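Local coordinates for peptidase M16 domain protein (Alicyclobacillus acidocaldarius subsp. acidocaldarius DSM 446, PDB 4XEA) that is a putative M16-family metallopeptidase that probably hydrolyses peptide bonds by means of a bound metal ion, at residues R38-V52 with K221-E233. Numbering follows the deposited sequence.
Sequences RYGSVDRAFRTDGQV and KEPPAIERLYPEE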
ATOM      1  N   ARG A  38      15.517 -19.549  -6.720  1.00 36.42           N
ATOM      2  CA  ARG A  38      16.809 -18.882  -6.472  1.00 36.44           C
ATOM      3  C   ARG A  38      17.531 -18.571  -7.806  1.00 35.65           C
ATOM      4  O   ARG A  38      18.579 -19.168  -8.147  1.00 36.83           O
ATOM      5  CB  ARG A  38      17.680 -19.762  -5.591  1.00 37.25           C
ATOM      6  CG  ARG A  38      18.884 -19.081  -5.007  1.00 37.09           C
ATOM      7  CD  ARG A  38      19.739 -20.029  -4.158  1.00 39.96           C
ATOM      8  NE  ARG A  38      19.097 -20.596  -2.950  1.00 42.63           N
ATOM      9  CZ  ARG A  38      18.517 -21.799  -2.851  1.00 43.46           C
ATOM     10  NH1 ARG A  38      18.384 -22.597  -3.909  1.00 43.49           N
ATOM     11  NH2 ARG A  38      18.031 -22.193  -1.668  1.00 44.76           N
ATOM     12  N   TYR A  39      16.971 -17.603  -8.503  1.00 35.01           N
ATOM     13  CA  TYR A  39      17.415 -17.150  -9.815  1.00 35.37           C
ATOM     14  C   TYR A  39      16.814 -15.776 -10.042  1.00 35.62           C
ATOM     15  O   TYR A  39      15.583 -15.594  -9.960  1.00 37.47           O
ATOM     16  CB  TYR A  39      16.928 -18.098 -10.887  1.00 36.83           C
ATOM     17  CG  TYR A  39      17.312 -17.693 -12.302  1.00 38.40           C
ATOM     18  CD1 TYR A  39      18.620 -17.362 -12.623  1.00 39.32           C
ATOM     19  CD2 TYR A  39      16.372 -17.664 -13.316  1.00 41.97           C
ATOM     20  CE1 TYR A  39      18.992 -17.007 -13.905  1.00 38.67           C
ATOM     21  CE2 TYR A  39      16.732 -17.319 -14.624  1.00 41.57           C
ATOM     22  CZ  TYR A  39      18.044 -17.018 -14.908  1.00 42.13           C
ATOM     23  OH  TYR A  39      18.413 -16.702 -16.184  1.00 43.53           O
ATOM     24  N   GLY A  40      17.645 -14.779 -10.320  1.00 36.00           N
ATOM     25  CA  GLY A  40      17.118 -13.449 -10.629  1.00 36.66           C
ATOM     26  C   GLY A  40      17.952 -12.723 -11.638  1.00 36.47           C
ATOM     27  O   GLY A  40      18.780 -13.338 -12.305  1.00 36.68           O
ATOM     28  N   SER A  41      17.773 -11.402 -11.697  1.00 37.62           N
ATOM     29  CA  SER A  41      18.393 -10.579 -12.741  1.00 37.96           C
ATOM     30  C   SER A  41      19.909 -10.592 -12.695  1.00 38.60           C
ATOM     31  O   SER A  41      20.549 -10.405 -13.751  1.00 39.92           O
ATOM     32  CB  SER A  41      17.887  -9.119 -12.715  1.00 39.52           C
ATOM     33  OG  SER A  41      18.244  -8.430 -11.511  1.00 36.94           O
ATOM     34  N   VAL A  42      20.493 -10.804 -11.513  1.00 36.14           N
ATOM     35  CA  VAL A  42      21.937 -10.715 -11.395  1.00 36.52           C
ATOM     36  C   VAL A  42      22.684 -12.002 -11.734  1.00 37.19           C
ATOM     37  O   VAL A  42      23.901 -11.984 -11.807  1.00 37.51           O
ATOM     38  CB  VAL A  42      22.431 -10.125 -10.060  1.00 36.07           C
ATOM     39  CG1 VAL A  42      21.836  -8.687  -9.853  1.00 37.21           C
ATOM     40  CG2 VAL A  42      22.194 -11.076  -8.883  1.00 37.13           C
ATOM     41  N   ASP A  43      21.948 -13.091 -11.975  1.00 36.64           N
ATOM     42  CA  ASP A  43      22.558 -14.380 -12.316  1.00 37.60           C
ATOM     43  C   ASP A  43      22.888 -14.419 -13.804  1.00 39.19           C
ATOM     44  O   ASP A  43      22.344 -15.216 -14.567  1.00 40.26           O
ATOM     45  CB  ASP A  43      21.619 -15.523 -11.917  1.00 36.02           C
ATOM     46  CG  ASP A  43      21.537 -15.692 -10.437  1.00 36.74           C
ATOM     47  OD1 ASP A  43      22.610 -16.007  -9.857  1.00 36.19           O
ATOM     48  OD2 ASP A  43      20.418 -15.497  -9.854  1.00 36.35           O
ATOM     49  N   ARG A  44      23.775 -13.509 -14.218  1.00 39.68           N
ATOM     50  CA  ARG A  44      24.184 -13.391 -15.610  1.00 39.90           C
ATOM     51  C   ARG A  44      25.070 -14.571 -16.048  1.00 40.60           C
ATOM     52  O   ARG A  44      24.991 -15.018 -17.182  1.00 41.66           O
ATOM     53  CB  ARG A  44      24.970 -12.083 -15.785  1.00 40.54           C
ATOM     54  CG  ARG A  44      25.506 -11.830 -17.167  1.00 42.62           C
ATOM     55  CD  ARG A  44      26.470 -10.632 -17.182  1.00 43.99           C
ATOM     56  NE  ARG A  44      25.763  -9.371 -17.026  1.00 45.06           N
ATOM     57  CZ  ARG A  44      26.336  -8.217 -16.673  1.00 45.59           C
ATOM     58  NH1 ARG A  44      27.636  -8.163 -16.352  1.00 44.58           N
ATOM     59  NH2 ARG A  44      25.585  -7.117 -16.594  1.00 47.24           N
ATOM     60  N   ALA A  45      25.955 -15.023 -15.170  1.00 39.77           N
ATOM     61  CA  ALA A  45      26.898 -16.071 -15.538  1.00 41.49           C
ATOM     62  C   ALA A  45      26.865 -17.194 -14.512  1.00 40.94           C
ATOM     63  O   ALA A  45      26.634 -16.971 -13.299  1.00 39.76           O
ATOM     64  CB  ALA A  45      28.335 -15.493 -15.654  1.00 41.23           C
ATOM     65  N   PHE A  46      27.131 -18.396 -14.999  1.00 41.09           N
ATOM     66  CA  PHE A  46      27.035 -19.575 -14.176  1.00 40.21           C
ATOM     67  C   PHE A  46      27.661 -20.752 -14.921  1.00 42.30           C
ATOM     68  O   PHE A  46      27.845 -20.716 -16.140  1.00 43.41           O
ATOM     69  CB  PHE A  46      25.588 -19.906 -13.791  1.00 39.03           C
ATOM     70  CG  PHE A  46      24.659 -20.064 -14.965  1.00 41.02           C
ATOM     71  CD1 PHE A  46      24.038 -18.957 -15.534  1.00 42.99           C
ATOM     72  CD2 PHE A  46      24.424 -21.331 -15.532  1.00 44.04           C
ATOM     73  CE1 PHE A  46      23.201 -19.108 -16.634  1.00 44.10           C
ATOM     74  CE2 PHE A  46      23.574 -21.495 -16.600  1.00 44.74           C
ATOM     75  CZ  PHE A  46      22.953 -20.369 -17.164  1.00 45.51           C
ATOM     76  N   ARG A  47      27.992 -21.779 -14.152  1.00 42.55           N
ATOM     77  CA  ARG A  47      28.469 -23.043 -14.683  1.00 44.50           C
ATOM     78  C   ARG A  47      27.486 -24.115 -14.277  1.00 45.32           C
ATOM     79  O   ARG A  47      27.021 -24.149 -13.119  1.00 43.22           O
ATOM     80  CB  ARG A  47      29.827 -23.406 -14.092  1.00 45.85           C
ATOM     81  CG  ARG A  47      30.410 -24.738 -14.627  1.00 48.68           C
ATOM     82  CD  ARG A  47      31.380 -25.343 -13.573  1.00 54.13           C
ATOM     83  NE  ARG A  47      32.087 -26.511 -14.062  1.00 55.64           N
ATOM     84  CZ  ARG A  47      33.109 -26.453 -14.911  1.00 59.40           C
ATOM     85  NH1 ARG A  47      33.553 -25.270 -15.353  1.00 57.99           N
ATOM     86  NH2 ARG A  47      33.690 -27.577 -15.305  1.00 60.60           N
ATOM     87  N   THR A  48      27.144 -24.985 -15.225  1.00 46.68           N
ATOM     88  CA  THR A  48      26.243 -26.097 -14.960  1.00 47.60           C
ATOM     89  C   THR A  48      26.536 -27.175 -16.005  1.00 50.66           C
ATOM     90  O   THR A  48      27.005 -26.874 -17.105  1.00 49.00           O
ATOM     91  CB  THR A  48      24.765 -25.678 -15.004  1.00 47.50           C
ATOM     92  OG1 THR A  48      23.962 -26.691 -14.394  1.00 47.64           O
ATOM     93  CG2 THR A  48      24.287 -25.461 -16.437  1.00 49.41           C
ATOM     94  N   ASP A  49      26.376 -28.430 -15.581  1.00 53.32           N
ATOM     95  CA  ASP A  49      26.649 -29.597 -16.419  1.00 57.38           C
ATOM     96  C   ASP A  49      27.970 -29.427 -17.137  1.00 58.24           C
ATOM     97  O   ASP A  49      28.107 -29.756 -18.302  1.00 60.10           O
ATOM     98  CB  ASP A  49      25.497 -29.873 -17.393  1.00 59.27           C
ATOM     99  CG  ASP A  49      25.636 -31.245 -18.090  1.00 65.99           C
ATOM    100  OD1 ASP A  49      25.695 -32.282 -17.390  1.00 69.55           O
ATOM    101  OD2 ASP A  49      25.728 -31.290 -19.336  1.00 72.69           O
ATOM    102  N   GLY A  50      28.952 -28.893 -16.424  1.00 56.95           N
ATOM    103  CA  GLY A  50      30.313 -28.874 -16.907  1.00 58.12           C
ATOM    104  C   GLY A  50      30.662 -27.773 -17.882  1.00 57.81           C
ATOM    105  O   GLY A  50      31.719 -27.840 -18.509  1.00 59.54           O
ATOM    106  N   GLN A  51      29.813 -26.754 -18.005  1.00 55.73           N
ATOM    107  CA  GLN A  51      30.052 -25.677 -18.967  1.00 56.38           C
ATOM    108  C   GLN A  51      29.794 -24.317 -18.378  1.00 53.09           C
ATOM    109  O   GLN A  51      28.833 -24.148 -17.638  1.00 51.91           O
ATOM    110  CB  GLN A  51      29.135 -25.853 -20.175  1.00 59.63           C
ATOM    111  CG  GLN A  51      29.724 -25.366 -21.481  1.00 65.44           C
ATOM    112  CD  GLN A  51      29.352 -26.281 -22.638  1.00 73.57           C
ATOM    113  OE1 GLN A  51      30.190 -27.047 -23.147  1.00 78.11           O
ATOM    114  NE2 GLN A  51      28.079 -26.237 -23.034  1.00 74.62           N
ATOM    115  N   VAL A  52      30.620 -23.349 -18.751  1.00 52.64           N
ATOM    116  CA  VAL A  52      30.479 -21.951 -18.334  1.00 51.82           C
ATOM    117  C   VAL A  52      29.555 -21.204 -19.307  1.00 52.00           C
ATOM    118  O   VAL A  52      29.730 -21.283 -20.522  1.00 53.15           O
ATOM    119  CB  VAL A  52      31.862 -21.239 -18.298  1.00 52.81           C
ATOM    120  CG1 VAL A  52      31.717 -19.712 -18.053  1.00 52.88           C
ATOM    121  CG2 VAL A  52      32.759 -21.894 -17.237  1.00 52.75           C
ATOM    122  N   LYS A 221      14.408 -34.451 -13.761  1.00 70.47           N
ATOM    123  CA  LYS A 221      15.811 -34.765 -13.935  1.00 71.32           C
ATOM    124  C   LYS A 221      16.563 -34.724 -12.611  1.00 68.79           C
ATOM    125  O   LYS A 221      16.037 -34.274 -11.576  1.00 66.88           O
ATOM    126  CB  LYS A 221      16.460 -33.757 -14.893  1.00 70.82           C
ATOM    127  CG  LYS A 221      16.093 -33.969 -16.375  1.00 76.39           C
ATOM    128  CD  LYS A 221      16.242 -32.641 -17.141  1.00 78.41           C
ATOM    129  CE  LYS A 221      15.857 -32.766 -18.618  1.00 83.20           C
ATOM    130  NZ  LYS A 221      15.544 -31.402 -19.171  1.00 82.73           N
ATOM    131  N   GLU A 222      17.795 -35.225 -12.666  1.00 68.20           N
ATOM    132  CA  GLU A 222      18.746 -35.039 -11.588  1.00 66.10           C
ATOM    133  C   GLU A 222      18.931 -33.563 -11.392  1.00 61.61           C
ATOM    134  O   GLU A 222      18.907 -32.799 -12.364  1.00 59.61           O
ATOM    135  CB  GLU A 222      20.109 -35.685 -11.900  1.00 67.69           C
ATOM    136  CG  GLU A 222      20.043 -37.214 -11.978  1.00 73.68           C
ATOM    137  CD  GLU A 222      19.184 -37.799 -10.859  1.00 79.71           C
ATOM    138  OE1 GLU A 222      19.419 -37.458  -9.670  1.00 82.84           O
ATOM    139  OE2 GLU A 222      18.248 -38.570 -11.171  1.00 84.33           O
ATOM    140  N   PRO A 223      19.080 -33.154 -10.134  1.00 59.11           N
ATOM    141  CA  PRO A 223      19.205 -31.721  -9.906  1.00 56.48           C
ATOM    142  C   PRO A 223      20.460 -31.167 -10.599  1.00 55.27           C
ATOM    143  O   PRO A 223      21.535 -31.695 -10.420  1.00 54.46           O
ATOM    144  CB  PRO A 223      19.287 -31.602  -8.379  1.00 55.73           C
ATOM    145  CG  PRO A 223      19.298 -33.019  -7.828  1.00 58.41           C
ATOM    146  CD  PRO A 223      18.868 -33.928  -8.895  1.00 59.80           C
ATOM    147  N   PRO A 224      20.313 -30.144 -11.435  1.00 54.48           N
ATOM    148  CA  PRO A 224      21.500 -29.404 -11.881  1.00 53.27           C
ATOM    149  C   PRO A 224      22.344 -28.825 -10.720  1.00 50.24           C
ATOM    150  O   PRO A 224      21.810 -28.339  -9.720  1.00 49.90           O
ATOM    151  CB  PRO A 224      20.917 -28.262 -12.715  1.00 53.22           C
ATOM    152  CG  PRO A 224      19.505 -28.705 -13.033  1.00 55.56           C
ATOM    153  CD  PRO A 224      19.067 -29.491 -11.862  1.00 55.08           C
ATOM    154  N   ALA A 225      23.663 -28.956 -10.859  1.00 48.76           N
ATOM    155  CA  ALA A 225      24.649 -28.286 -10.018  1.00 46.10           C
ATOM    156  C   ALA A 225      24.882 -26.905 -10.654  1.00 44.18           C
ATOM    157  O   ALA A 225      25.083 -26.802 -11.851  1.00 44.72           O
ATOM    158  CB  ALA A 225      25.965 -29.095 -10.001  1.00 46.24           C
ATOM    159  N   ILE A 226      24.895 -25.850  -9.844  1.00 41.39           N
ATOM    160  CA  ILE A 226      25.064 -24.502 -10.337  1.00 40.26           C
ATOM    161  C   ILE A 226      26.257 -23.866  -9.625  1.00 39.06           C
ATOM    162  O   ILE A 226      26.261 -23.831  -8.408  1.00 39.18           O
ATOM    163  CB  ILE A 226      23.801 -23.705 -10.052  1.00 39.49           C
ATOM    164  CG1 ILE A 226      22.568 -24.346 -10.744  1.00 41.20           C
ATOM    165  CG2 ILE A 226      24.009 -22.186 -10.438  1.00 39.83           C
ATOM    166  CD1 ILE A 226      21.233 -23.782 -10.236  1.00 41.95           C
ATOM    167  N   GLU A 227      27.274 -23.438 -10.357  1.00 38.79           N
ATOM    168  CA  GLU A 227      28.338 -22.588  -9.757  1.00 39.49           C
ATOM    169  C   GLU A 227      27.963 -21.127 -10.163  1.00 39.18           C
ATOM    170  O   GLU A 227      27.963 -20.803 -11.345  1.00 39.91           O
ATOM    171  CB  GLU A 227      29.721 -22.928 -10.265  1.00 39.69           C
ATOM    172  CG  GLU A 227      30.798 -22.092  -9.607  1.00 41.12           C
ATOM    173  CD  GLU A 227      32.138 -22.194 -10.217  1.00 42.57           C
ATOM    174  OE1 GLU A 227      32.251 -22.722 -11.307  1.00 44.81           O
ATOM    175  OE2 GLU A 227      33.109 -21.726  -9.600  1.00 43.59           O
ATOM    176  N   ARG A 228      27.704 -20.273  -9.191  1.00 38.13           N
ATOM    177  CA  ARG A 228      27.311 -18.878  -9.472  1.00 39.18           C
ATOM    178  C   ARG A 228      28.583 -18.091  -9.790  1.00 38.74           C
ATOM    179  O   ARG A 228      29.545 -18.142  -9.020  1.00 38.17           O
ATOM    180  CB  ARG A 228      26.612 -18.246  -8.272  1.00 39.94           C
ATOM    181  CG  ARG A 228      25.526 -19.088  -7.623  1.00 43.87           C
ATOM    182  CD  ARG A 228      24.168 -18.713  -8.024  1.00 40.69           C
ATOM    183  NE  ARG A 228      23.175 -19.731  -7.647  1.00 39.11           N
ATOM    184  CZ  ARG A 228      21.890 -19.603  -7.929  1.00 41.05           C
ATOM    185  NH1 ARG A 228      21.471 -18.486  -8.526  1.00 38.03           N
ATOM    186  NH2 ARG A 228      21.020 -20.560  -7.599  1.00 38.03           N
ATOM    187  N   LEU A 229      28.624 -17.411 -10.939  1.00 38.30           N
ATOM    188  CA  LEU A 229      29.821 -16.686 -11.352  1.00 38.60           C
ATOM    189  C   LEU A 229      29.585 -15.160 -11.387  1.00 39.98           C
ATOM    190  O   LEU A 229      28.725 -14.678 -12.152  1.00 38.56           O
ATOM    191  CB  LEU A 229      30.280 -17.181 -12.716  1.00 39.97           C
ATOM    192  CG  LEU A 229      30.642 -18.670 -12.780  1.00 39.85           C
ATOM    193  CD1 LEU A 229      30.863 -19.098 -14.222  1.00 40.10           C
ATOM    194  CD2 LEU A 229      31.906 -18.972 -11.900  1.00 40.80           C
ATOM    195  N   TYR A 230      30.348 -14.444 -10.559  1.00 45.09           N
ATOM    196  CA  TYR A 230      30.184 -13.006 -10.281  1.00 44.68           C
ATOM    197  C   TYR A 230      31.574 -12.360 -10.313  1.00 46.08           C
ATOM    198  O   TYR A 230      32.564 -13.030  -9.990  1.00 45.26           O
ATOM    199  CB  TYR A 230      29.538 -12.784  -8.918  1.00 43.48           C
ATOM    200  CG  TYR A 230      28.058 -13.071  -8.939  1.00 45.28           C
ATOM    201  CD1 TYR A 230      27.138 -12.072  -9.255  1.00 49.17           C
ATOM    202  CD2 TYR A 230      27.574 -14.337  -8.688  1.00 48.10           C
ATOM    203  CE1 TYR A 230      25.770 -12.340  -9.294  1.00 50.06           C
ATOM    204  CE2 TYR A 230      26.207 -14.617  -8.730  1.00 48.73           C
ATOM    205  CZ  TYR A 230      25.320 -13.624  -9.052  1.00 50.29           C
ATOM    206  OH  TYR A 230      23.962 -13.909  -9.084  1.00 56.31           O
ATOM    207  N   PRO A 231      31.660 -11.086 -10.767  1.00 46.35           N
ATOM    208  CA  PRO A 231      32.958 -10.395 -10.880  1.00 46.48           C
ATOM    209  C   PRO A 231      33.514  -9.915  -9.541  1.00 44.88           C
ATOM    210  O   PRO A 231      32.800  -9.796  -8.550  1.00 41.47           O
ATOM    211  CB  PRO A 231      32.645  -9.203 -11.800  1.00 46.92           C
ATOM    212  CG  PRO A 231      31.186  -8.846 -11.416  1.00 46.51           C
ATOM    213  CD  PRO A 231      30.518 -10.206 -11.130  1.00 45.89           C
ATOM    214  N   GLU A 232      34.807  -9.608  -9.526  1.00 45.15           N
ATOM    215  CA  GLU A 232      35.432  -8.955  -8.368  1.00 45.61           C
ATOM    216  C   GLU A 232      35.166  -7.444  -8.319  1.00 43.38           C
ATOM    217  O   GLU A 232      35.987  -6.629  -8.690  1.00 46.85           O
ATOM    218  CB  GLU A 232      36.959  -9.227  -8.389  1.00 47.10           C
ATOM    219  CG  GLU A 232      37.237 -10.723  -8.242  1.00 52.76           C
ATOM    220  CD  GLU A 232      38.723 -11.113  -8.266  1.00 60.75           C
ATOM    221  OE1 GLU A 232      39.583 -10.263  -8.601  1.00 64.79           O
ATOM    222  OE2 GLU A 232      39.020 -12.307  -7.983  1.00 66.94           O
ATOM    223  N   GLU A 233      34.058  -7.070  -7.770  1.00 41.27           N
ATOM    224  CA  GLU A 233      33.651  -5.701  -7.761  1.00 38.94           C
ATOM    225  C   GLU A 233      34.537  -4.883  -6.764  1.00 39.39           C
ATOM    226  O   GLU A 233      34.656  -5.268  -5.607  1.00 37.18           O
ATOM    227  CB  GLU A 233      32.191  -5.675  -7.347  1.00 37.52           C
ATOM    228  CG  GLU A 233      31.622  -4.317  -7.183  1.00 36.57           C
ATOM    229  CD  GLU A 233      31.487  -3.556  -8.521  1.00 35.59           C
ATOM    230  OE1 GLU A 233      31.301  -4.191  -9.581  1.00 37.40           O
ATOM    231  OE2 GLU A 233      31.572  -2.328  -8.451  1.00 37.42           O
TER
HETATM  232  O   HOH W   1      26.431 -13.402 -12.674  1.00 42.66           O
HETATM  233  O   HOH W   2      33.499 -22.910 -13.584  1.00 67.60           O
HETATM  234  O   HOH W   3      24.848 -30.125 -13.473  1.00 54.34           O
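Arg47 and Glu227 form an antiparallel hydrogen-bonded pair, Arg47 N giving to Glu227 O at 3.0 Å and Glu227 N to Arg47 O at 2.9 Å, as strands 45-48 and 227-229 run at 158° to each other. Thr48 prolongs the pairing with its side chain: OG1, anti to the backbone N (chi1 -164°), donates to Ala225 O at 2.8 Å. On the side of the sheet that carries Phe46, the Arg228 chain bends at chi2 (-100°) and brings its guanidinium end-on to the preceding loop, where NH1 and NH2 both grip Arg38 O in the guanidinium plane, NH2 at 2.9 Å. NH1 also makes a weak, salt-bridging bond to Asp43 OD1. That same oxygen accepts a hydrogen bond from the Tyr230 hydroxyl, which comes in from above the carboxylate plane, OH to OD1 being 2.6 Å, while Asp43 OD2 accepts from Gly40 N. Two donors on OD1 would favour a charged Asp43. On the other face Leu229 CD1 meets Val52 CG1 at 4.0 Å, and a water joins Arg47 NH1 to Glu227 OE1. The strands form a beta hairpin with a type I' turn at Thr48-Gln51, joined on its 45-48 edge by sequence-distant 227-229: a small three-stranded antiparallel sheet, to which Arg228 and Tyr230 fasten the 38-44 loop.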